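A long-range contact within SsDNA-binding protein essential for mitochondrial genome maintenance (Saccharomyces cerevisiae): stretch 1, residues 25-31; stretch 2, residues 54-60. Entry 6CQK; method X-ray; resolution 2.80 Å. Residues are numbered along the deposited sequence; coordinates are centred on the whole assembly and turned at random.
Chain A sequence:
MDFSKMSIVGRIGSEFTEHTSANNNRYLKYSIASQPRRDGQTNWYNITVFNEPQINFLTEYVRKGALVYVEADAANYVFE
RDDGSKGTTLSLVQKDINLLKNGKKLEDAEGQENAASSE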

# COMPACT_ATOMS: atom_id res chain seq x y z
N ASN A 25 20.80 11.66 -15.68
CA ASN A 25 19.92 10.60 -16.07
C ASN A 25 18.71 11.02 -16.91
O ASN A 25 18.14 12.07 -16.74
N ARG A 26 18.37 10.15 -17.83
CA ARG A 26 17.16 10.30 -18.55
C ARG A 26 16.08 9.93 -17.65
O ARG A 26 16.12 8.84 -17.07
N TYR A 27 15.07 10.80 -17.62
CA TYR A 27 13.82 10.44 -17.04
C TYR A 27 12.63 10.89 -17.81
O TYR A 27 12.67 11.89 -18.55
N LEU A 28 11.56 10.16 -17.55
CA LEU A 28 10.27 10.40 -18.15
C LEU A 28 9.35 11.11 -17.15
O LEU A 28 9.41 10.86 -15.95
N LYS A 29 8.56 12.06 -17.64
CA LYS A 29 7.57 12.84 -16.81
C LYS A 29 6.19 12.62 -17.39
O LYS A 29 6.03 12.56 -18.59
N TYR A 30 5.22 12.42 -16.51
CA TYR A 30 3.83 12.40 -16.90
C TYR A 30 3.01 12.67 -15.65
O TYR A 30 3.51 12.59 -14.52
N SER A 31 1.76 13.02 -15.87
CA SER A 31 0.85 13.31 -14.77
C SER A 31 -0.36 12.34 -14.80
O SER A 31 -0.74 11.86 -15.87
N GLN A 54 10.64 0.36 -17.08
CA GLN A 54 9.34 0.98 -16.96
C GLN A 54 9.19 2.15 -17.93
O GLN A 54 8.13 2.35 -18.51
N ILE A 55 10.26 2.91 -18.11
CA ILE A 55 10.25 3.99 -19.09
C ILE A 55 9.82 3.42 -20.44
O ILE A 55 9.00 4.02 -21.15
N ASN A 56 10.42 2.28 -20.82
CA ASN A 56 10.12 1.67 -22.12
C ASN A 56 8.70 1.15 -22.13
O ASN A 56 7.97 1.40 -23.08
N PHE A 57 8.33 0.43 -21.07
CA PHE A 57 6.95 -0.10 -20.90
C PHE A 57 5.90 0.98 -21.13
O PHE A 57 4.90 0.71 -21.80
N LEU A 58 6.19 2.19 -20.63
CA LEU A 58 5.28 3.32 -20.77
C LEU A 58 5.22 3.84 -22.19
O LEU A 58 4.14 3.90 -22.78
N THR A 59 6.37 4.12 -22.76
CA THR A 59 6.43 4.62 -24.14
C THR A 59 5.89 3.60 -25.17
O THR A 59 5.21 3.98 -26.11
N GLU A 60 6.18 2.33 -24.94
CA GLU A 60 5.60 1.20 -25.69
C GLU A 60 4.26 0.73 -25.11
O GLU A 60 3.24 0.82 -25.79

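Strand 26-31 packs against helix 54-59, with the two axes 9.3 Å apart at closest approach and their directions 44° apart. The contact is small and apolar. No hydrogen bond crosses it.

Asn25 precedes the strand and does not reach the helix. Arg26 starts toward the helix from its CA, but its end leads away. Its chi1 and chi2 are both m, and its NE and NH1 are hydrogen-bonded elsewhere in the structure. What touches the helix here is backbone: Arg26 O lies 4.0 Å from Ile55 CD1. Tyr27 points away, with chi1 p. The same methyl of Ile55 still comes near its main chain, with Tyr27 CA 4.3 Å from Ile55 CD1.

Leu28 points toward the helix and has the largest covered area of the contact. Leu28 CA lies 6.5 Å from Ile55 CA, the closest CA pairing across the stretches. The rotamer is chi1 t, chi2 p, which sends CD2 to the helix. Leu28 CD2 is 3.9 Å from Ile55 CG2, 4.1 Å from Leu58 CB and 4.0 Å from Thr59 CG2. One methyl thus meets three helical residues. Ile55 is m, t and points toward the strand; Ile55 CD1 reaches back to Arg26 and Tyr27 and also lies 4.4 Å from Leu28 CB. Thr59 is p and points sideways. Thr59 OG1 lies 2.9 Å from Asn56 O and 3.2 Å from Ile55 O, so the hydroxyl stays with the helix backbone while its methyl faces Leu28.

Lys29 is out of reach. Tyr30 again points toward the helix, following the alternation of the strand. With chi1 p, Tyr30 CE1 lies 3.7 Å from Leu58 CD1, an oblique approach. Leu58 is m, t and points toward the strand. Tyr30 OH is hydrogen-bonded elsewhere in the structure. Ser31 takes no part.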

# COMPACT_ATOMS: atom_id res chain seq x y z
CB ASN A 25 19.41 9.90 -14.82
CG ASN A 25 20.45 9.02 -14.23
OD1 ASN A 25 21.19 9.48 -13.38
ND2 ASN A 25 20.57 7.77 -14.69
CB ARG A 26 16.99 9.34 -19.71
CG ARG A 26 17.84 9.72 -20.86
CD ARG A 26 17.59 11.19 -21.22
NE ARG A 26 16.69 11.25 -22.36
CZ ARG A 26 16.29 12.39 -22.92
NH1 ARG A 26 16.62 13.59 -22.41
NH2 ARG A 26 15.51 12.34 -24.00
CB TYR A 27 13.73 11.01 -15.68
CG TYR A 27 13.58 12.54 -15.58
CD1 TYR A 27 12.33 13.18 -15.48
CD2 TYR A 27 14.71 13.34 -15.50
CE1 TYR A 27 12.23 14.57 -15.33
CE2 TYR A 27 14.62 14.72 -15.31
CZ TYR A 27 13.39 15.33 -15.23
OH TYR A 27 13.36 16.70 -15.12
CB LEU A 28 9.73 9.06 -18.57
CG LEU A 28 8.65 9.09 -19.62
CD1 LEU A 28 9.11 9.83 -20.87
CD2 LEU A 28 8.22 7.66 -19.95
CB LYS A 29 7.85 14.37 -16.79
CG LYS A 29 8.62 14.90 -15.55
CD LYS A 29 7.69 15.39 -14.41
CE LYS A 29 8.42 15.51 -13.09
NZ LYS A 29 9.53 16.51 -13.11
CB TYR A 30 3.43 11.08 -17.56
CG TYR A 30 3.34 9.87 -16.63
CD1 TYR A 30 4.45 9.10 -16.31
CD2 TYR A 30 2.13 9.50 -16.08
CE1 TYR A 30 4.36 8.01 -15.48
CE2 TYR A 30 2.06 8.40 -15.23
CZ TYR A 30 3.18 7.66 -14.93
OH TYR A 30 3.08 6.61 -14.02
CB SER A 31 0.38 14.75 -14.83
OG SER A 31 -0.12 15.03 -16.12
CB GLN A 54 9.07 1.43 -15.53
CG GLN A 54 8.82 0.25 -14.62
CD GLN A 54 8.78 0.62 -13.16
OE1 GLN A 54 8.26 1.67 -12.80
NE2 GLN A 54 9.24 -0.26 -12.30
CB ILE A 55 11.61 4.69 -19.18
CG1 ILE A 55 11.95 5.39 -17.86
CG2 ILE A 55 11.61 5.69 -20.33
CD1 ILE A 55 13.11 6.33 -17.93
CB ASN A 56 11.08 0.52 -22.47
CG ASN A 56 12.49 1.00 -22.74
OD1 ASN A 56 12.72 2.11 -23.23
ND2 ASN A 56 13.46 0.15 -22.41
CB PHE A 57 6.75 -0.80 -19.52
CG PHE A 57 5.41 -1.51 -19.37
CD1 PHE A 57 4.31 -0.78 -19.05
CD2 PHE A 57 5.26 -2.89 -19.55
CE1 PHE A 57 3.07 -1.37 -18.91
CE2 PHE A 57 4.00 -3.49 -19.42
CZ PHE A 57 2.90 -2.71 -19.10
CB LEU A 58 5.67 4.47 -19.83
CG LEU A 58 5.27 4.27 -18.36
CD1 LEU A 58 5.96 5.26 -17.42
CD2 LEU A 58 3.77 4.37 -18.19
CB THR A 59 7.85 5.02 -24.53
OG1 THR A 59 8.73 3.90 -24.32
CG2 THR A 59 8.30 6.18 -23.69
CB GLU A 60 6.61 0.04 -25.70
CG GLU A 60 7.87 0.29 -26.48
CD GLU A 60 8.36 -0.96 -27.15
OE1 GLU A 60 9.16 -1.70 -26.55
OE2 GLU A 60 7.92 -1.20 -28.27